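Local coordinates for Lmo0305 protein (Listeria monocytogenes, PDB 3PJ0), which is of unknown function but has the fold of pyridoxal-phosphate-dependent enzymes of the beta-eliminating lyase family and carries pyridoxal phosphate bound covalently, at residues A[30-33]-A[34-37]; A[83-87]-A[88-92]; A[304-307]-A[308-312]. One frame throughout, in Å; residues are numbered along the deposited sequence.

Contact 1. Residues A[30-33]-A[34-37]; sequences EALQ and NIDD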
loop_
_atom_site.group_PDB
_atom_site.type_symbol
_atom_site.label_atom_id
_atom_site.label_comp_id
_atom_site.label_asym_id
_atom_site.label_seq_id
_atom_site.Cartn_x
_atom_site.Cartn_y
_atom_site.Cartn_z
ATOM N N GLU A 30 5.219 19.977 1.674
ATOM C CA GLU A 30 4.381 21.058 1.098
ATOM C C GLU A 30 2.891 20.735 1.272
ATOM O O GLU A 30 2.084 21.604 1.664
ATOM C CB GLU A 30 4.693 21.365 -0.393
ATOM C CG GLU A 30 3.708 22.434 -0.990
ATOM C CD GLU A 30 3.940 22.770 -2.464
ATOM O OE1 GLU A 30 5.083 22.591 -2.949
ATOM O OE2 GLU A 30 2.980 23.239 -3.130
ATOM N N ALA A 31 2.518 19.481 1.003
ATOM C CA ALA A 31 1.127 19.073 1.133
ATOM C C ALA A 31 0.616 19.178 2.570
ATOM O O ALA A 31 -0.585 19.371 2.774
ATOM C CB ALA A 31 0.919 17.619 0.609
ATOM N N LEU A 32 1.502 19.044 3.545
ATOM C CA LEU A 32 1.099 19.075 4.963
ATOM C C LEU A 32 1.086 20.472 5.575
ATOM O O LEU A 32 0.726 20.627 6.735
ATOM C CB LEU A 32 1.995 18.184 5.801
ATOM C CG LEU A 32 1.926 16.691 5.489
ATOM C CD1 LEU A 32 2.927 15.948 6.411
ATOM C CD2 LEU A 32 0.504 16.190 5.649
ATOM N N GLN A 33 1.451 21.492 4.795
ATOM C CA GLN A 33 1.545 22.847 5.351
ATOM C C GLN A 33 0.253 23.318 5.971
ATOM O O GLN A 33 0.276 23.928 7.045
ATOM C CB GLN A 33 2.026 23.849 4.286
ATOM C CG GLN A 33 3.508 23.633 3.950
ATOM C CD GLN A 33 4.055 24.596 2.944
ATOM O OE1 GLN A 33 3.336 25.098 2.080
ATOM N NE2 GLN A 33 5.394 24.816 3.007
ATOM N N ASN A 34 -0.859 23.089 5.274
ATOM C CA ASN A 34 -2.161 23.581 5.760
ATOM C C ASN A 34 -2.955 22.598 6.622
ATOM O O ASN A 34 -4.093 22.882 6.982
ATOM C CB ASN A 34 -3.044 24.075 4.598
ATOM C CG ASN A 34 -3.567 22.932 3.716
ATOM O OD1 ASN A 34 -3.143 21.801 3.844
ATOM N ND2 ASN A 34 -4.496 23.253 2.799
ATOM N N ILE A 35 -2.345 21.472 6.970
ATOM C CA ILE A 35 -3.005 20.401 7.728
ATOM C C ILE A 35 -2.687 20.516 9.224
ATOM O O ILE A 35 -1.546 20.701 9.617
ATOM C CB ILE A 35 -2.586 19.017 7.228
ATOM C CG1 ILE A 35 -2.874 18.852 5.735
ATOM C CG2 ILE A 35 -3.263 17.914 8.083
ATOM C CD1 ILE A 35 -4.382 18.834 5.346
ATOM N N ASP A 36 -3.721 20.401 10.048
ATOM C CA ASP A 36 -3.593 20.481 11.503
ATOM C C ASP A 36 -2.957 19.190 12.041
ATOM O O ASP A 36 -3.381 18.091 11.677
ATOM C CB ASP A 36 -5.000 20.678 12.090
ATOM C CG ASP A 36 -5.009 20.982 13.575
ATOM O OD1 ASP A 36 -4.061 20.685 14.333
ATOM O OD2 ASP A 36 -6.050 21.537 14.007
ATOM N N ASP A 37 -1.902 19.313 12.848
ATOM C CA ASP A 37 -1.255 18.117 13.418
ATOM C C ASP A 37 -2.218 17.257 14.244
ATOM O O ASP A 37 -1.964 16.060 14.451
ATOM C CB ASP A 37 -0.044 18.502 14.281
ATOM C CG ASP A 37 1.166 18.928 13.450
ATOM O OD1 ASP A 37 1.345 18.458 12.307
ATOM O OD2 ASP A 37 1.955 19.753 13.964
HETATM O O HOH W 1 -0.675 22.322 2.479
HETATM O O HOH W 2 -3.264 19.902 2.134
HETATM O O HOH W 3 -0.804 23.344 9.470
#
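Leu32 and Ile35 meet across a type I beta turn that carries the chain out of helix 25-31, and their aliphatic side chains make the apolar part of the contact. The meeting is loose: CD2 of Leu32 lies 4.3 Å from CG1 of Ile35. That branch of Ile35 stands beside its own backbone N (chi1 -57°), which also lays CG1 against the carbonyl oxygen of Ala31, 3.8 Å away. The turn is closed by the backbone bond from Ile35 N to Leu32 O, 3.2 Å long. At the corner, OD1 of the Asn34 amide comes round on the side of Ala31 O, its CG lodged between the backbone N and the carbonyl carbon (chi1 71°). A water bridges the two residues, giving one proton to Asn34 OD1 at 2.6 Å and the other to Ala31 O at 2.8 Å. A second water accepts from Asn34 N at 2.9 Å, and a third donates to both Gln33 O and Ile35 O. Leu32 packs on Leu28 and Ile35 on Val25, both of the second subunit, while Leu247 of the same chain touches Ile35. The chemistry is thus divided: Leu32 and Ile35 bring carbon to the dimer partner, Asp37 adds polar bonds to it, and water takes over much of the hydrogen bonding where the helix gives out.

Contact 2. Residues A[83-87]-A[88-92]; sequences WADRK and ENRRV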
loop_
_atom_site.group_PDB
_atom_site.type_symbol
_atom_site.label_atom_id
_atom_site.label_comp_id
_atom_site.label_asym_id
_atom_site.label_seq_id
_atom_site.Cartn_x
_atom_site.Cartn_y
_atom_site.Cartn_z
ATOM N N TRP A 83 -16.211 -8.166 -11.686
ATOM C CA TRP A 83 -17.055 -8.340 -12.879
ATOM C C TRP A 83 -17.022 -9.793 -13.381
ATOM O O TRP A 83 -18.027 -10.282 -13.827
ATOM C CB TRP A 83 -16.711 -7.348 -13.987
ATOM C CG TRP A 83 -16.937 -5.909 -13.627
ATOM C CD1 TRP A 83 -16.038 -4.903 -13.731
ATOM C CD2 TRP A 83 -18.108 -5.334 -13.036
ATOM N NE1 TRP A 83 -16.566 -3.736 -13.276
ATOM C CE2 TRP A 83 -17.837 -3.967 -12.830
ATOM C CE3 TRP A 83 -19.369 -5.839 -12.667
ATOM C CZ2 TRP A 83 -18.776 -3.089 -12.285
ATOM C CZ3 TRP A 83 -20.302 -4.964 -12.101
ATOM C CH2 TRP A 83 -20.002 -3.610 -11.927
ATOM N N ALA A 84 -15.882 -10.487 -13.266
ATOM C CA ALA A 84 -15.807 -11.900 -13.667
ATOM C C ALA A 84 -16.760 -12.756 -12.818
ATOM O O ALA A 84 -17.470 -13.650 -13.345
ATOM C CB ALA A 84 -14.364 -12.421 -13.566
ATOM N N ASP A 85 -16.789 -12.477 -11.513
ATOM C CA ASP A 85 -17.705 -13.164 -10.613
ATOM C C ASP A 85 -19.176 -12.885 -10.928
ATOM O O ASP A 85 -19.978 -13.795 -10.889
ATOM C CB ASP A 85 -17.423 -12.807 -9.165
ATOM C CG ASP A 85 -16.172 -13.489 -8.612
ATOM O OD1 ASP A 85 -15.610 -14.420 -9.245
ATOM O OD2 ASP A 85 -15.772 -13.087 -7.500
ATOM N N ARG A 86 -19.528 -11.634 -11.215
ATOM C CA ARG A 86 -20.910 -11.267 -11.579
ATOM C C ARG A 86 -21.390 -11.968 -12.860
ATOM O O ARG A 86 -22.559 -12.383 -12.959
ATOM C CB ARG A 86 -21.050 -9.745 -11.830
ATOM C CG ARG A 86 -20.809 -8.841 -10.665
ATOM C CD ARG A 86 -21.809 -9.011 -9.518
ATOM N NE ARG A 86 -21.465 -8.017 -8.498
ATOM C CZ ARG A 86 -21.882 -6.753 -8.508
ATOM N NH1 ARG A 86 -22.703 -6.297 -9.457
ATOM N NH2 ARG A 86 -21.465 -5.926 -7.557
ATOM N N LYS A 87 -20.481 -12.123 -13.823
ATOM C CA LYS A 87 -20.780 -12.719 -15.126
ATOM C C LYS A 87 -20.398 -14.197 -15.222
ATOM O O LYS A 87 -20.635 -14.814 -16.247
ATOM C CB LYS A 87 -19.989 -11.990 -16.218
ATOM C CG LYS A 87 -20.169 -10.491 -16.293
ATOM C CD LYS A 87 -21.539 -10.094 -16.772
ATOM C CE LYS A 87 -21.676 -8.590 -16.786
ATOM N NZ LYS A 87 -23.054 -8.198 -17.159
ATOM N N GLU A 88 -19.809 -14.749 -14.154
ATOM C CA GLU A 88 -19.292 -16.126 -14.125
ATOM C C GLU A 88 -18.475 -16.392 -15.405
ATOM O O GLU A 88 -18.728 -17.324 -16.159
ATOM C CB GLU A 88 -20.394 -17.177 -13.893
ATOM C CG GLU A 88 -20.925 -17.241 -12.441
ATOM C CD GLU A 88 -21.866 -18.434 -12.175
ATOM O OE1 GLU A 88 -22.026 -19.297 -13.059
ATOM O OE2 GLU A 88 -22.439 -18.507 -11.071
ATOM N N ASN A 89 -17.475 -15.544 -15.634
ATOM C CA ASN A 89 -16.633 -15.650 -16.824
ATOM C C ASN A 89 -15.279 -14.999 -16.544
ATOM O O ASN A 89 -15.190 -13.785 -16.403
ATOM C CB ASN A 89 -17.371 -15.003 -18.014
ATOM C CG ASN A 89 -16.609 -15.107 -19.327
ATOM O OD1 ASN A 89 -15.404 -15.303 -19.346
ATOM N ND2 ASN A 89 -17.320 -14.947 -20.434
ATOM N N ARG A 90 -14.235 -15.815 -16.473
ATOM C CA ARG A 90 -12.868 -15.340 -16.151
ATOM C C ARG A 90 -12.080 -14.816 -17.342
ATOM O O ARG A 90 -10.859 -14.587 -17.232
ATOM C CB ARG A 90 -12.071 -16.438 -15.401
ATOM C CG ARG A 90 -12.585 -16.761 -13.982
ATOM C CD ARG A 90 -12.117 -15.846 -12.853
ATOM N NE ARG A 90 -12.602 -16.369 -11.575
ATOM C CZ ARG A 90 -11.900 -16.931 -10.604
ATOM N NH1 ARG A 90 -10.565 -16.954 -10.589
ATOM N NH2 ARG A 90 -12.571 -17.411 -9.555
ATOM N N ARG A 91 -12.721 -14.645 -18.497
ATOM C CA ARG A 91 -12.028 -14.032 -19.633
ATOM C C ARG A 91 -12.341 -12.534 -19.635
ATOM O O ARG A 91 -13.469 -12.130 -19.333
ATOM C CB ARG A 91 -12.434 -14.660 -20.977
ATOM C CG ARG A 91 -11.654 -15.935 -21.365
ATOM C CD ARG A 91 -11.876 -17.062 -20.424
ATOM N NE ARG A 91 -13.297 -17.403 -20.329
ATOM C CZ ARG A 91 -13.823 -18.257 -19.453
ATOM N NH1 ARG A 91 -13.049 -18.898 -18.577
ATOM N NH2 ARG A 91 -15.141 -18.470 -19.458
ATOM N N VAL A 92 -11.339 -11.725 -19.942
ATOM C CA VAL A 92 -11.514 -10.263 -20.135
ATOM C C VAL A 92 -10.832 -9.878 -21.440
ATOM O O VAL A 92 -10.110 -10.704 -22.016
ATOM C CB VAL A 92 -10.956 -9.419 -18.983
ATOM C CG1 VAL A 92 -11.622 -9.812 -17.680
ATOM C CG2 VAL A 92 -9.430 -9.554 -18.857
HETATM O O HOH W 4 -15.340 -15.640 -11.675
HETATM O O HOH W 5 -15.469 -17.253 -8.744
#
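The guanidinium of Arg90 has two waters at its edge, in its plane, and Asp85 OD1 lying obliquely to it, at the end of helix 72-87, where a Schellman motif turns the chain toward strand 91-94 of the mixed sheet. One water accepts from Arg90 NE at 2.8 Å, the other from Arg90 NH2 at 3.0 Å, and both donate to Asp85 OD1. That oxygen itself is well out of the guanidinium plane and 4.3 Å from Arg90 NH2, so any attraction is of charge alone, and no N-H points at the oxygen. Each has a firmer partner elsewhere: Arg81 forms a salt bridge with Asp85, and the carbonyl of Gln112 accepts from Arg90 NH1. Beneath the charged ends, CD of Arg90 rests on CB of Ala84. The reversal depends on Glu88, the first residue to leave helical geometry, whose phi is positive (46°). It lets Asn89 N reach back to Ala84 O at 3.0 Å, while the inner bond of the motif, from Glu88 N to Asp85 O, is weak. An Asx turn follows at once. With CG of Asn89 anti to the backbone N (chi1 -178°), its OD1 takes the N-H of Arg91 at 2.9 Å.

Contact 3. Residues A[304-307]-A[308-312]; sequences GAIL and TKIQD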
loop_
_atom_site.group_PDB
_atom_site.type_symbol
_atom_site.label_atom_id
_atom_site.label_comp_id
_atom_site.label_asym_id
_atom_site.label_seq_id
_atom_site.Cartn_x
_atom_site.Cartn_y
_atom_site.Cartn_z
ATOM N N GLY A 304 21.354 9.944 -28.629
ATOM C CA GLY A 304 21.789 10.183 -27.260
ATOM C C GLY A 304 22.930 11.190 -27.188
ATOM O O GLY A 304 22.947 12.055 -26.298
ATOM N N ALA A 305 23.891 11.063 -28.105
ATOM C CA ALA A 305 25.036 11.972 -28.194
ATOM C C ALA A 305 24.575 13.391 -28.462
ATOM O O ALA A 305 25.074 14.357 -27.857
ATOM C CB ALA A 305 26.036 11.511 -29.302
ATOM N N ILE A 306 23.614 13.517 -29.367
ATOM C CA ILE A 306 23.043 14.826 -29.701
ATOM C C ILE A 306 22.298 15.412 -28.489
ATOM O O ILE A 306 22.531 16.547 -28.099
ATOM C CB ILE A 306 22.098 14.715 -30.923
ATOM C CG1 ILE A 306 22.936 14.405 -32.182
ATOM C CG2 ILE A 306 21.297 15.999 -31.097
ATOM C CD1 ILE A 306 22.107 14.062 -33.446
ATOM N N LEU A 307 21.441 14.625 -27.872
ATOM C CA LEU A 307 20.671 15.114 -26.735
ATOM C C LEU A 307 21.590 15.496 -25.565
ATOM O O LEU A 307 21.364 16.491 -24.898
ATOM C CB LEU A 307 19.615 14.097 -26.302
ATOM C CG LEU A 307 18.478 13.749 -27.276
ATOM C CD1 LEU A 307 17.446 12.864 -26.568
ATOM C CD2 LEU A 307 17.789 15.004 -27.885
ATOM N N THR A 308 22.648 14.721 -25.334
ATOM C CA THR A 308 23.618 15.048 -24.280
ATOM C C THR A 308 24.263 16.401 -24.519
ATOM O O THR A 308 24.346 17.229 -23.605
ATOM C CB THR A 308 24.724 13.965 -24.208
ATOM O OG1 THR A 308 24.114 12.722 -23.866
ATOM C CG2 THR A 308 25.804 14.298 -23.171
ATOM N N LYS A 309 24.707 16.644 -25.750
ATOM C CA LYS A 309 25.365 17.897 -26.066
ATOM C C LYS A 309 24.395 19.049 -25.854
ATOM O O LYS A 309 24.771 20.069 -25.271
ATOM C CB LYS A 309 25.871 17.897 -27.514
ATOM C CG LYS A 309 26.400 19.244 -27.994
ATOM C CD LYS A 309 26.979 19.175 -29.402
ATOM C CE LYS A 309 27.435 20.550 -29.880
ATOM N NZ LYS A 309 27.900 20.513 -31.289
ATOM N N ILE A 310 23.144 18.867 -26.285
ATOM C CA ILE A 310 22.151 19.934 -26.198
ATOM C C ILE A 310 21.768 20.231 -24.755
ATOM O O ILE A 310 21.640 21.392 -24.388
ATOM C CB ILE A 310 20.893 19.618 -27.018
ATOM C CG1 ILE A 310 21.221 19.593 -28.512
ATOM C CG2 ILE A 310 19.825 20.675 -26.770
ATOM C CD1 ILE A 310 20.007 19.172 -29.375
ATOM N N GLN A 311 21.546 19.186 -23.964
ATOM C CA GLN A 311 21.209 19.342 -22.546
ATOM C C GLN A 311 22.326 20.070 -21.782
ATOM O O GLN A 311 22.075 20.966 -20.970
ATOM C CB GLN A 311 20.910 17.979 -21.924
ATOM C CG GLN A 311 19.586 17.352 -22.463
ATOM C CD GLN A 311 19.311 15.927 -21.984
ATOM O OE1 GLN A 311 18.173 15.470 -22.038
ATOM N NE2 GLN A 311 20.348 15.220 -21.524
ATOM N N ASP A 312 23.562 19.693 -22.063
ATOM C CA ASP A 312 24.717 20.314 -21.399
ATOM C C ASP A 312 24.874 21.803 -21.739
ATOM O O ASP A 312 25.238 22.603 -20.875
ATOM C CB ASP A 312 26.013 19.572 -21.767
ATOM C CG ASP A 312 26.074 18.150 -21.230
ATOM O OD1 ASP A 312 25.181 17.684 -20.503
ATOM O OD2 ASP A 312 27.058 17.471 -21.550
#
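Two donors of Thr308, its backbone N and OG1, share the carbonyl oxygen of Gly304, one turn back in helix 300-314. Gly304 O receives the backbone N of Thr308 at 2.9 Å and its hydroxyl OG1 at 2.8 Å, the two donors arriving from opposite faces of the carbonyl plane. The hydroxyl gets there because OG1 stands beside its own backbone N (chi1 -62°), folded back over the preceding turn. A second pairing is purely apolar: Ile306 and Ile310 lie side by side and point the same way, with CG2 of the former 3.8 Å from CD1 of the latter. Gln311 behaves differently again, passing its CG close over Leu307 O at 3.1 Å before its amide leaves the helix. Beyond this first shell, that amide is held at both ends, OE1 by the backbone N atoms of Ile318 and Ser319 and NE2 by Ser9 OG. Helix 2-11 covers one flank, where Leu6 touches both Leu307 and Thr308. Helix 345-358 covers another, with Cys354 and Leu355 on Ile310 and a salt bridge from Glu358 to Lys309. The ordinary i to i+4 backbone bonds continue through the segment, for example Gln311 N to Leu307 O, 2.9 Å. The threonine hydroxyl thus finds its acceptor inside the helix, whereas the glutamine spends its amide on joining the helix to neighbouring parts of the chain.

The three contacts are local, between residues close in sequence; they follow in series along the chain and lie far apart in space. Between centres, contacts 1 and 2 are about 43 Å apart, contacts 1 and 3 about 40 Å, and contacts 2 and 3, on opposite sides of the chain's centre, about 50 Å. None touches another. Contact 1 leaves helix 25-31 at the dimer interface; contact 2 links helix 72-87 to strand 91-94 of the seven-stranded mixed sheet; contact 3 lies within helix 300-314, flanked by the N-terminal and C-terminal helices. They thus sit in separate parts of the fold, contacts 1 and 2 both within the beta-eliminating lyase region, and only contact 1 meets the second subunit.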